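Local coordinates for protein NalD (Pseudomonas aeruginosa PAO1, PDB 5DAJ) that acts as a TetR-family secondary repressor of the MexAB-OprM multidrug efflux pump, probably by binding DNA, with novobiocin binding to it inducing pump expression, at residues Glu21-Lys26 / Ala55-Glu60; Arg86-Leu91 / Glu138-Leu143. One frame throughout, in Å; residues are numbered along the deposited sequence.

Contact 1: residues Glu21-Lys26 / Ala55-Glu60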
# COMPACT_ATOMS: atom_id res chain seq x y z
N GLU A 21 -12.74 11.73 12.22
CA GLU A 21 -13.10 12.84 11.32
C GLU A 21 -11.91 13.79 11.07
O GLU A 21 -11.64 14.16 9.91
CB GLU A 21 -14.30 13.60 11.92
CG GLU A 21 -14.88 14.78 11.21
CD GLU A 21 -15.46 15.81 12.17
OE1 GLU A 21 -14.81 16.84 12.54
OE2 GLU A 21 -16.59 15.57 12.59
N LEU A 22 -11.19 14.15 12.13
CA LEU A 22 -10.04 15.07 12.02
C LEU A 22 -8.87 14.47 11.24
O LEU A 22 -8.35 15.11 10.32
CB LEU A 22 -9.55 15.55 13.38
CG LEU A 22 -10.17 16.87 13.85
CD1 LEU A 22 -11.49 16.63 14.54
CD2 LEU A 22 -9.22 17.61 14.77
N PHE A 23 -8.46 13.26 11.62
CA PHE A 23 -7.40 12.53 10.90
C PHE A 23 -7.72 12.44 9.42
O PHE A 23 -6.86 12.70 8.57
CB PHE A 23 -7.22 11.10 11.43
CG PHE A 23 -6.60 10.99 12.79
CD1 PHE A 23 -5.90 12.04 13.38
CD2 PHE A 23 -6.69 9.79 13.48
CE1 PHE A 23 -5.33 11.90 14.63
CE2 PHE A 23 -6.12 9.64 14.74
CZ PHE A 23 -5.44 10.69 15.31
N LEU A 24 -8.97 12.12 9.13
CA LEU A 24 -9.44 11.95 7.76
C LEU A 24 -9.36 13.24 6.94
O LEU A 24 -8.99 13.23 5.77
CB LEU A 24 -10.88 11.41 7.77
CG LEU A 24 -11.47 10.89 6.47
CD1 LEU A 24 -10.64 9.75 5.90
CD2 LEU A 24 -12.89 10.42 6.72
N GLU A 25 -9.66 14.36 7.57
CA GLU A 25 -9.66 15.67 6.90
C GLU A 25 -8.29 16.36 6.88
O GLU A 25 -7.89 16.93 5.87
CB GLU A 25 -10.72 16.57 7.55
CG GLU A 25 -11.04 17.80 6.73
N LYS A 26 -7.60 16.32 8.01
CA LYS A 26 -6.34 17.07 8.20
C LYS A 26 -5.07 16.23 8.05
O LYS A 26 -3.99 16.78 7.78
CB LYS A 26 -6.32 17.72 9.59
CG LYS A 26 -7.28 18.89 9.75
CD LYS A 26 -7.70 19.10 11.20
CE LYS A 26 -6.54 19.26 12.17
NZ LYS A 26 -5.75 20.51 11.94
N ALA A 55 -0.30 7.79 19.38
CA ALA A 55 -0.06 6.46 18.77
C ALA A 55 -1.01 5.42 19.33
O ALA A 55 -1.53 4.59 18.58
CB ALA A 55 1.38 6.01 18.98
N HIS A 56 -1.21 5.46 20.64
CA HIS A 56 -2.12 4.53 21.30
C HIS A 56 -3.56 4.80 20.91
O HIS A 56 -4.33 3.86 20.74
CB HIS A 56 -1.99 4.62 22.82
CG HIS A 56 -2.73 3.55 23.55
ND1 HIS A 56 -3.77 3.83 24.41
CD2 HIS A 56 -2.61 2.20 23.54
CE1 HIS A 56 -4.25 2.71 24.91
NE2 HIS A 56 -3.56 1.70 24.40
N LEU A 57 -3.91 6.08 20.79
CA LEU A 57 -5.24 6.51 20.34
C LEU A 57 -5.51 5.93 18.95
O LEU A 57 -6.52 5.26 18.72
CB LEU A 57 -5.34 8.03 20.29
CG LEU A 57 -6.74 8.61 20.12
CD1 LEU A 57 -6.82 10.01 20.72
CD2 LEU A 57 -7.19 8.66 18.67
N PHE A 58 -4.57 6.17 18.05
CA PHE A 58 -4.63 5.67 16.67
C PHE A 58 -4.80 4.15 16.62
O PHE A 58 -5.56 3.64 15.81
CB PHE A 58 -3.35 6.08 15.93
CG PHE A 58 -3.33 5.68 14.49
CD1 PHE A 58 -4.10 6.35 13.57
CD2 PHE A 58 -2.53 4.66 14.05
CE1 PHE A 58 -4.07 6.01 12.23
CE2 PHE A 58 -2.50 4.30 12.71
CZ PHE A 58 -3.27 4.99 11.80
N ASN A 59 -4.10 3.46 17.51
CA ASN A 59 -4.16 2.01 17.59
C ASN A 59 -5.52 1.48 18.08
O ASN A 59 -6.03 0.48 17.56
CB ASN A 59 -3.05 1.49 18.51
CG ASN A 59 -2.41 0.23 18.00
OD1 ASN A 59 -2.34 -0.76 18.70
ND2 ASN A 59 -1.95 0.24 16.76
N GLU A 60 -6.06 2.14 19.10
CA GLU A 60 -7.40 1.84 19.61
C GLU A 60 -8.45 2.05 18.53
O GLU A 60 -9.43 1.31 18.45
CB GLU A 60 -7.73 2.71 20.83
CG GLU A 60 -6.96 2.35 22.09
CD GLU A 60 -7.29 0.96 22.61
OE1 GLU A 60 -8.47 0.69 22.90
OE2 GLU A 60 -6.35 0.13 22.69
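The ring of Phe58 is met at its edge, near its own plane, by Phe23, whose CE2 lies 4.0 Å from Phe58 CD1. The two ring planes are inclined by about 60°, and Phe58 CD1 and Leu57 CD2 both approach the Phe23 ring obliquely. Within helix 54-63, Glu60 CG lies over one face of the His56 ring, offset toward the rim. Phe23 CE2 is also 4.2 Å from the CD2 methyl of Leu57, so a single ring carbon touches two consecutive residues. Phe23 stands with CG anti to its carbonyl carbon (chi1 -71°), and its CB already points at helix 54-63. Leu57 likewise starts toward Phe23, whereas Phe58 brings CD1 within range from the flank of its helix. Helix 6-26 opens the TetR-type DNA-binding domain, and helix 54-63, the fourth, connects it to the C-terminal domain; the predicted helix-turn-helix, residues 32-51, lies between them in sequence. Leu57 touches Leu33 in that motif, while Ile111 of helix 103-114 packs against both phenylalanines. The CA atoms of Phe23 and Phe58 are 9.4 Å apart, and the Phe23 side chain spans about half of that separation. Glu60 OE1 forms a salt bridge with Arg12, farther back on helix 6-26, a second link between the two helices.

Contact 2: residues Arg86-Leu91 / Glu138-Leu143; sequences RSLYDL and ELCEQL
Leu88 spreads its two methyl branches over different residues of the facing helix: CD1 lies 3.8 Å from Cys140 SG, and CD2 lies 3.9 Å from Leu143 CD2. The Leu143 methyl serves twice, since its CD2 also comes within 3.9 Å of Leu88 CB and so lies alongside the root of the side chain as well as its end. Both leucines place CG anti to the backbone N (chi1 176° for Leu88 and 168° for Leu143), which directs the branches of each at the facing helix. Cys140 sets off across the line of approach, and SG, beside its own backbone N, swings in to meet CD1. Leu88 thus rests against residues three apart on helix 123-145, about one turn. The backbones are nearest at Leu88 and Cys140, whose CA atoms are 8.1 Å apart. This is helix-to-helix packing within the all-helical C-terminal domain of a TetR-family regulator. Leu166 of helix 159-179 and Leu76 of helix 69-76 also touch Leu88, and Leu143 reaches back to Pro84 and Leu85 at the start of helix 84-101. No hydrogen bond spans the two segments and all three touching residues are buried, so the contact depends on van der Waals packing and exclusion of water, with the thiol acting as one more apolar surface.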
# COMPACT_ATOMS: atom_id res chain seq x y z
N ARG A 86 -10.81 -22.78 0.32
CA ARG A 86 -12.02 -22.06 -0.10
C ARG A 86 -12.41 -21.00 0.93
O ARG A 86 -12.80 -19.88 0.58
CB ARG A 86 -13.20 -23.03 -0.26
CG ARG A 86 -14.49 -22.41 -0.81
CD ARG A 86 -14.30 -21.72 -2.15
NE ARG A 86 -15.55 -21.15 -2.65
CZ ARG A 86 -15.78 -20.76 -3.91
NH1 ARG A 86 -14.84 -20.88 -4.85
NH2 ARG A 86 -16.96 -20.24 -4.23
N SER A 87 -12.35 -21.37 2.21
CA SER A 87 -12.63 -20.43 3.30
C SER A 87 -11.72 -19.20 3.22
O SER A 87 -12.15 -18.07 3.47
CB SER A 87 -12.47 -21.10 4.67
OG SER A 87 -13.31 -22.23 4.79
N LEU A 88 -10.45 -19.46 2.90
CA LEU A 88 -9.46 -18.38 2.74
C LEU A 88 -9.85 -17.44 1.59
O LEU A 88 -9.80 -16.22 1.75
CB LEU A 88 -8.06 -18.95 2.50
CG LEU A 88 -6.97 -17.93 2.22
CD1 LEU A 88 -6.81 -16.94 3.37
CD2 LEU A 88 -5.65 -18.62 1.93
N TYR A 89 -10.22 -18.03 0.45
CA TYR A 89 -10.73 -17.26 -0.69
C TYR A 89 -11.95 -16.42 -0.29
O TYR A 89 -11.98 -15.21 -0.53
CB TYR A 89 -11.09 -18.17 -1.86
CG TYR A 89 -11.84 -17.47 -2.97
CD1 TYR A 89 -11.16 -16.71 -3.91
CD2 TYR A 89 -13.23 -17.56 -3.06
CE1 TYR A 89 -11.85 -16.06 -4.93
CE2 TYR A 89 -13.92 -16.91 -4.07
CZ TYR A 89 -13.23 -16.17 -5.01
OH TYR A 89 -13.92 -15.52 -6.00
N ASP A 90 -12.92 -17.07 0.34
CA ASP A 90 -14.13 -16.41 0.85
C ASP A 90 -13.80 -15.24 1.77
O ASP A 90 -14.34 -14.14 1.63
CB ASP A 90 -15.03 -17.39 1.61
CG ASP A 90 -15.77 -18.36 0.70
OD1 ASP A 90 -15.87 -18.13 -0.52
OD2 ASP A 90 -16.29 -19.37 1.21
N LEU A 91 -12.89 -15.48 2.71
CA LEU A 91 -12.45 -14.43 3.64
C LEU A 91 -11.86 -13.22 2.92
O LEU A 91 -12.17 -12.07 3.25
CB LEU A 91 -11.42 -14.99 4.63
CG LEU A 91 -10.84 -13.97 5.62
CD1 LEU A 91 -11.87 -13.55 6.66
CD2 LEU A 91 -9.60 -14.52 6.29
N GLU A 138 1.33 -15.54 8.90
CA GLU A 138 1.70 -16.80 9.56
C GLU A 138 0.58 -17.84 9.53
O GLU A 138 0.82 -19.03 9.35
CB GLU A 138 2.19 -16.56 10.99
CG GLU A 138 3.67 -16.24 11.06
CD GLU A 138 4.11 -15.68 12.40
OE1 GLU A 138 3.44 -15.97 13.42
OE2 GLU A 138 5.14 -14.95 12.42
N LEU A 139 -0.66 -17.37 9.68
CA LEU A 139 -1.85 -18.23 9.57
C LEU A 139 -2.00 -18.83 8.18
O LEU A 139 -2.20 -20.04 8.04
CB LEU A 139 -3.12 -17.45 9.93
CG LEU A 139 -3.82 -17.77 11.25
CD1 LEU A 139 -2.88 -17.78 12.45
CD2 LEU A 139 -4.95 -16.78 11.49
N CYS A 140 -1.90 -17.98 7.15
CA CYS A 140 -1.96 -18.45 5.76
C CYS A 140 -0.84 -19.43 5.44
O CYS A 140 -1.08 -20.48 4.85
CB CYS A 140 -1.89 -17.28 4.79
SG CYS A 140 -3.38 -16.28 4.81
N GLU A 141 0.37 -19.08 5.87
CA GLU A 141 1.54 -19.94 5.70
C GLU A 141 1.24 -21.34 6.26
O GLU A 141 1.40 -22.34 5.57
CB GLU A 141 2.75 -19.34 6.41
CG GLU A 141 4.09 -19.92 5.96
CD GLU A 141 5.29 -19.10 6.44
OE1 GLU A 141 5.11 -17.92 6.82
OE2 GLU A 141 6.41 -19.64 6.42
N GLN A 142 0.77 -21.37 7.50
CA GLN A 142 0.38 -22.62 8.17
C GLN A 142 -0.71 -23.38 7.40
O GLN A 142 -0.63 -24.60 7.27
CB GLN A 142 -0.09 -22.33 9.59
CG GLN A 142 -0.42 -23.57 10.43
CD GLN A 142 -1.36 -23.29 11.60
OE1 GLN A 142 -2.23 -24.11 11.90
NE2 GLN A 142 -1.19 -22.15 12.26
N LEU A 143 -1.70 -22.65 6.92
CA LEU A 143 -2.78 -23.23 6.11
C LEU A 143 -2.24 -23.90 4.83
O LEU A 143 -2.52 -25.06 4.57
CB LEU A 143 -3.83 -22.17 5.76
CG LEU A 143 -4.87 -22.50 4.68
CD1 LEU A 143 -5.55 -23.83 4.92
CD2 LEU A 143 -5.92 -21.41 4.62

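Overall arrangement
From the N terminus, helix 6-26 leads into the predicted helix-turn-helix, and contact 1 closes the loop around it when helix 54-63 returns to Phe23. After helix 69-76 and a short unmodelled stretch, helix 84-101 begins, where contact 2 opens; it closes 46 intervening residues later, near the end of helix 123-145. The two loops follow one another in series, neither nesting nor crossing, and their centres lie 30 Å apart on opposite sides of the chain's centre. Contact 1 belongs to the DNA-binding region and contact 2 to the C-terminal domain. Helix 123-145 bridges them: Ala125 touches Phe58 of contact 1, and residues 138-143 form half of contact 2.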